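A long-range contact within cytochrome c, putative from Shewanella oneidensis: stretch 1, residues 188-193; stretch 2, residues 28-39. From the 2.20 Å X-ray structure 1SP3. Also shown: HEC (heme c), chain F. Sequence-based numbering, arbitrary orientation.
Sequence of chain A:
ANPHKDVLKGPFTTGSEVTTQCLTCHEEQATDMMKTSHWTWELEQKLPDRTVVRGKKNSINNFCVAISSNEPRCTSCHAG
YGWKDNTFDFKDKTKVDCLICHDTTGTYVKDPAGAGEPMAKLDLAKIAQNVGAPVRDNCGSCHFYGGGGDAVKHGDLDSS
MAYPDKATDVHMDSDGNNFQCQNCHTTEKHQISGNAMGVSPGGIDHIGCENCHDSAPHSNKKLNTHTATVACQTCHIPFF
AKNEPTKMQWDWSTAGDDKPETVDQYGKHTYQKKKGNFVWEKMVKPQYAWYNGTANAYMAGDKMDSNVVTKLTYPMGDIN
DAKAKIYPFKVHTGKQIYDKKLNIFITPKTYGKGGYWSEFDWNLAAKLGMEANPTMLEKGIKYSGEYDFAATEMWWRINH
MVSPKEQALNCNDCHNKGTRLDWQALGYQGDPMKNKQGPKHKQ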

# COMPACT_ATOMS: atom_id res chain seq x y z
N GLU A 188 -11.44 9.79 -14.09
CA GLU A 188 -11.60 10.66 -15.26
C GLU A 188 -10.31 10.63 -16.04
O GLU A 188 -9.26 10.90 -15.47
CB GLU A 188 -11.88 12.11 -14.84
CG GLU A 188 -13.11 12.63 -15.53
CD GLU A 188 -14.28 12.39 -14.60
OE1 GLU A 188 -14.18 12.96 -13.47
OE2 GLU A 188 -15.24 11.62 -14.95
N LYS A 189 -10.37 10.32 -17.33
CA LYS A 189 -9.12 10.34 -18.11
C LYS A 189 -8.04 9.46 -17.44
O LYS A 189 -6.86 9.84 -17.36
CB LYS A 189 -8.63 11.79 -18.29
CG LYS A 189 -9.50 12.62 -19.29
CD LYS A 189 -8.84 14.01 -19.61
CE LYS A 189 -9.85 15.07 -20.13
NZ LYS A 189 -10.68 14.54 -21.31
N HIS A 190 -8.44 8.31 -16.92
CA HIS A 190 -7.56 7.38 -16.27
C HIS A 190 -6.83 7.96 -15.12
O HIS A 190 -5.85 7.38 -14.72
CB HIS A 190 -6.53 6.86 -17.25
CG HIS A 190 -7.08 5.76 -18.05
ND1 HIS A 190 -7.78 5.99 -19.20
CD2 HIS A 190 -7.20 4.45 -17.78
CE1 HIS A 190 -8.22 4.84 -19.67
NE2 HIS A 190 -7.89 3.88 -18.81
N GLN A 191 -7.25 9.13 -14.63
CA GLN A 191 -6.85 9.54 -13.24
C GLN A 191 -7.85 8.99 -12.21
O GLN A 191 -8.99 9.41 -12.10
CB GLN A 191 -6.61 11.04 -13.06
CG GLN A 191 -5.97 11.34 -11.62
CD GLN A 191 -4.63 10.60 -11.24
OE1 GLN A 191 -3.55 11.09 -11.61
NE2 GLN A 191 -4.71 9.45 -10.47
N ILE A 192 -7.41 7.97 -11.52
CA ILE A 192 -8.18 7.30 -10.52
C ILE A 192 -8.06 8.11 -9.26
O ILE A 192 -6.96 8.32 -8.74
CB ILE A 192 -7.62 5.90 -10.34
CG1 ILE A 192 -7.80 5.07 -11.61
CG2 ILE A 192 -8.31 5.12 -9.16
CD1 ILE A 192 -7.03 3.79 -11.56
N SER A 193 -9.19 8.59 -8.75
CA SER A 193 -9.13 9.49 -7.66
C SER A 193 -8.89 8.75 -6.33
O SER A 193 -8.80 7.53 -6.29
CB SER A 193 -10.37 10.40 -7.67
OG SER A 193 -11.43 9.63 -7.19
FE HEC F . -3.70 0.92 -8.00
CHA HEC F . -1.91 3.14 -6.18
CHB HEC F . -6.56 2.49 -7.00
CHC HEC F . -5.45 -0.92 -10.25
CHD HEC F . -0.83 -0.82 -8.64
NA HEC F . -4.15 2.50 -6.82
C1A HEC F . -3.28 3.24 -6.12
C2A HEC F . -3.96 4.30 -5.42
C3A HEC F . -5.26 4.15 -5.67
C4A HEC F . -5.41 3.01 -6.53
CMA HEC F . -6.40 5.00 -5.04
CAA HEC F . -3.24 5.35 -4.46
CBA HEC F . -2.96 6.71 -5.12
CGA HEC F . -1.54 6.74 -5.64
O1A HEC F . -1.25 7.56 -6.57
O2A HEC F . -0.67 6.02 -5.06
NB HEC F . -5.66 0.81 -8.51
C1B HEC F . -6.67 1.54 -7.99
C2B HEC F . -7.92 1.07 -8.55
C3B HEC F . -7.64 0.10 -9.42
C4B HEC F . -6.19 -0.05 -9.43
CMB HEC F . -9.25 1.71 -8.06
CAB HEC F . -8.57 -0.63 -10.43
CBB HEC F . -9.29 0.21 -11.27
NC HEC F . -3.26 -0.56 -9.20
C1C HEC F . -4.13 -1.22 -10.09
C2C HEC F . -3.41 -2.31 -10.68
C3C HEC F . -2.15 -2.24 -10.25
C4C HEC F . -1.99 -1.16 -9.31
CMC HEC F . -4.00 -3.38 -11.63
CAC HEC F . -1.07 -3.23 -10.69
CBC HEC F . -0.73 -3.31 -12.05
ND HEC F . -1.71 1.06 -7.43
C1D HEC F . -0.65 0.26 -7.83
C2D HEC F . 0.60 0.77 -7.35
C3D HEC F . 0.25 2.03 -6.66
C4D HEC F . -1.20 2.14 -6.75
CMD HEC F . 2.06 0.25 -7.49
CAD HEC F . 1.22 3.03 -5.97
CBD HEC F . 1.48 4.03 -7.08
CGD HEC F . 2.50 5.06 -6.61
O1D HEC F . 2.06 5.98 -5.88
O2D HEC F . 3.73 4.99 -6.93
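Stretch 2, residues 28-39: EQATDMMKTSHW

Stretch 1 is a tight hairpin corner: a type I' turn runs from Glu 188 to Gln 191, closed by Gln 191 N to Glu 188 O (2.8 Å) and Glu 188 N to Gln 191 O (3.2 Å), with Lys 189 and His 190 at positive phi. The chain then extends through Gln 191 and Ile 192. Stretch 2 begins as a helix, loosens around Lys 35 and enters a second helix at Ser 37, which continues beyond the stretch. The two run in the same sense, for the CA atoms of Lys 189, His 190 and Gln 191 lie nearest those of Asp 32 (5.9 Å), Met 33 (5.2 Å) and Thr 36 (6.4 Å).

His 190, at the centre, points its CB toward the helix. Its flat ring lies against two side chains one helical turn apart, with CE1 3.7 Å from Gln 29 CG and CD2 3.8 Å from Met 33 CG. No direct hydrogen bond joins the stretches; water does the polar work. Water 1 accepts from His 190 ND1 (3.0 Å) and donates to Asp 32 OD2 (2.7 Å), while water 2 donates to Lys 189 O (3.1 Å) and Asp 32 O (2.7 Å).

Thr 36 suits the junction because its two branches differ in chemistry. OG1 caps the second helix, accepting from His 38 N (3.2 Å), and donates back to Met 33 O (2.9 Å); methyl CG2 packs 3.4 Å from both His 190 O and Gln 191 OE1. Water 3 donates to Thr 36 OG1 (3.2 Å) and His 190 O (3.1 Å), and accepts from His 38 ND1 (3.1 Å).

That leaves His 38 NE2 free to bind the heme iron, HEC FE, at 2.0 Å. Ile 192 offers an apolar flank suited to this site: its CD1 lies 3.6 Å from His 38 CE1, and its CG2 lies 3.7 Å from HEC CMB.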

# COMPACT_ATOMS: atom_id res chain seq x y z
N GLU A 28 -5.11 8.08 -26.99
CA GLU A 28 -5.46 9.03 -25.94
C GLU A 28 -5.38 8.44 -24.50
O GLU A 28 -4.77 9.02 -23.59
CB GLU A 28 -6.87 9.65 -26.18
CG GLU A 28 -6.85 11.13 -25.75
CD GLU A 28 -8.23 11.81 -25.65
OE1 GLU A 28 -8.19 13.05 -25.41
OE2 GLU A 28 -9.33 11.13 -25.75
N GLN A 29 -6.04 7.31 -24.32
CA GLN A 29 -6.08 6.62 -23.03
C GLN A 29 -4.66 6.29 -22.55
O GLN A 29 -4.35 6.45 -21.41
CB GLN A 29 -6.87 5.32 -23.27
CG GLN A 29 -8.43 5.44 -23.32
CD GLN A 29 -8.95 6.21 -24.53
OE1 GLN A 29 -8.44 6.09 -25.60
NE2 GLN A 29 -9.98 6.98 -24.32
N ALA A 30 -3.78 5.82 -23.44
CA ALA A 30 -2.39 5.54 -23.08
C ALA A 30 -1.72 6.82 -22.60
O ALA A 30 -1.13 6.87 -21.52
CB ALA A 30 -1.68 4.90 -24.21
N THR A 31 -1.84 7.87 -23.39
CA THR A 31 -1.24 9.13 -23.04
C THR A 31 -1.72 9.60 -21.68
O THR A 31 -0.90 10.04 -20.88
CB THR A 31 -1.61 10.15 -24.06
OG1 THR A 31 -1.04 9.74 -25.30
CG2 THR A 31 -0.91 11.45 -23.76
N ASP A 32 -3.04 9.53 -21.47
CA ASP A 32 -3.63 9.94 -20.20
C ASP A 32 -3.13 9.08 -19.02
O ASP A 32 -2.86 9.59 -17.96
CB ASP A 32 -5.17 9.84 -20.26
CG ASP A 32 -5.80 10.91 -21.18
OD1 ASP A 32 -5.18 12.02 -21.34
OD2 ASP A 32 -6.92 10.68 -21.74
N MET A 33 -3.08 7.79 -19.21
CA MET A 33 -2.76 6.89 -18.13
C MET A 33 -1.30 7.14 -17.74
O MET A 33 -0.88 7.09 -16.54
CB MET A 33 -3.00 5.47 -18.62
CG MET A 33 -3.43 4.44 -17.51
SD MET A 33 -1.92 3.92 -16.59
CE MET A 33 -0.93 3.79 -18.13
N MET A 34 -0.51 7.41 -18.76
CA MET A 34 0.93 7.51 -18.52
C MET A 34 1.29 8.78 -17.74
O MET A 34 2.41 8.89 -17.21
CB MET A 34 1.71 7.46 -19.85
CG MET A 34 1.64 6.10 -20.47
SD MET A 34 2.15 6.28 -22.15
CE MET A 34 3.97 5.88 -22.24
N LYS A 35 0.33 9.70 -17.62
CA LYS A 35 0.58 10.84 -16.78
C LYS A 35 0.39 10.46 -15.31
O LYS A 35 0.65 11.32 -14.48
CB LYS A 35 -0.33 12.01 -17.09
CG LYS A 35 -0.22 12.61 -18.52
CD LYS A 35 -1.25 13.78 -18.63
CE LYS A 35 -1.47 14.27 -20.07
NZ LYS A 35 -2.85 14.91 -20.17
N THR A 36 -0.08 9.25 -14.97
CA THR A 36 -0.46 9.05 -13.58
C THR A 36 0.44 8.23 -12.81
O THR A 36 1.30 7.55 -13.40
CB THR A 36 -1.82 8.42 -13.42
OG1 THR A 36 -1.72 7.05 -13.76
CG2 THR A 36 -2.92 9.11 -14.31
N SER A 37 0.25 8.20 -11.47
CA SER A 37 1.14 7.36 -10.65
C SER A 37 1.06 5.84 -10.99
O SER A 37 2.01 5.08 -10.72
CB SER A 37 0.95 7.60 -9.16
OG SER A 37 -0.20 7.01 -8.78
N HIS A 38 -0.05 5.39 -11.57
CA HIS A 38 -0.12 3.94 -11.92
C HIS A 38 0.94 3.57 -12.94
O HIS A 38 1.29 2.45 -13.04
CB HIS A 38 -1.50 3.54 -12.42
CG HIS A 38 -2.38 3.09 -11.30
ND1 HIS A 38 -3.39 3.87 -10.79
CD2 HIS A 38 -2.30 2.00 -10.49
CE1 HIS A 38 -3.94 3.24 -9.76
NE2 HIS A 38 -3.29 2.11 -9.55
N TRP A 39 1.36 4.53 -13.74
CA TRP A 39 2.41 4.32 -14.71
C TRP A 39 3.76 4.78 -14.15
O TRP A 39 4.70 4.05 -14.29
CB TRP A 39 2.12 5.18 -15.94
CG TRP A 39 3.15 5.09 -16.98
CD1 TRP A 39 3.93 6.12 -17.48
CD2 TRP A 39 3.52 3.90 -17.74
NE1 TRP A 39 4.77 5.63 -18.44
CE2 TRP A 39 4.52 4.29 -18.65
CE3 TRP A 39 3.08 2.53 -17.74
CZ2 TRP A 39 5.13 3.38 -19.51
CZ3 TRP A 39 3.69 1.64 -18.62
CH2 TRP A 39 4.70 2.08 -19.51
O HOH W 1 -8.32 8.51 -20.82
O HOH W 2 -4.33 11.55 -16.94
O HOH W 3 -4.43 6.42 -12.14
O HOH W 4 -1.13 10.27 -10.34
O HOH W 5 -2.59 6.98 -10.05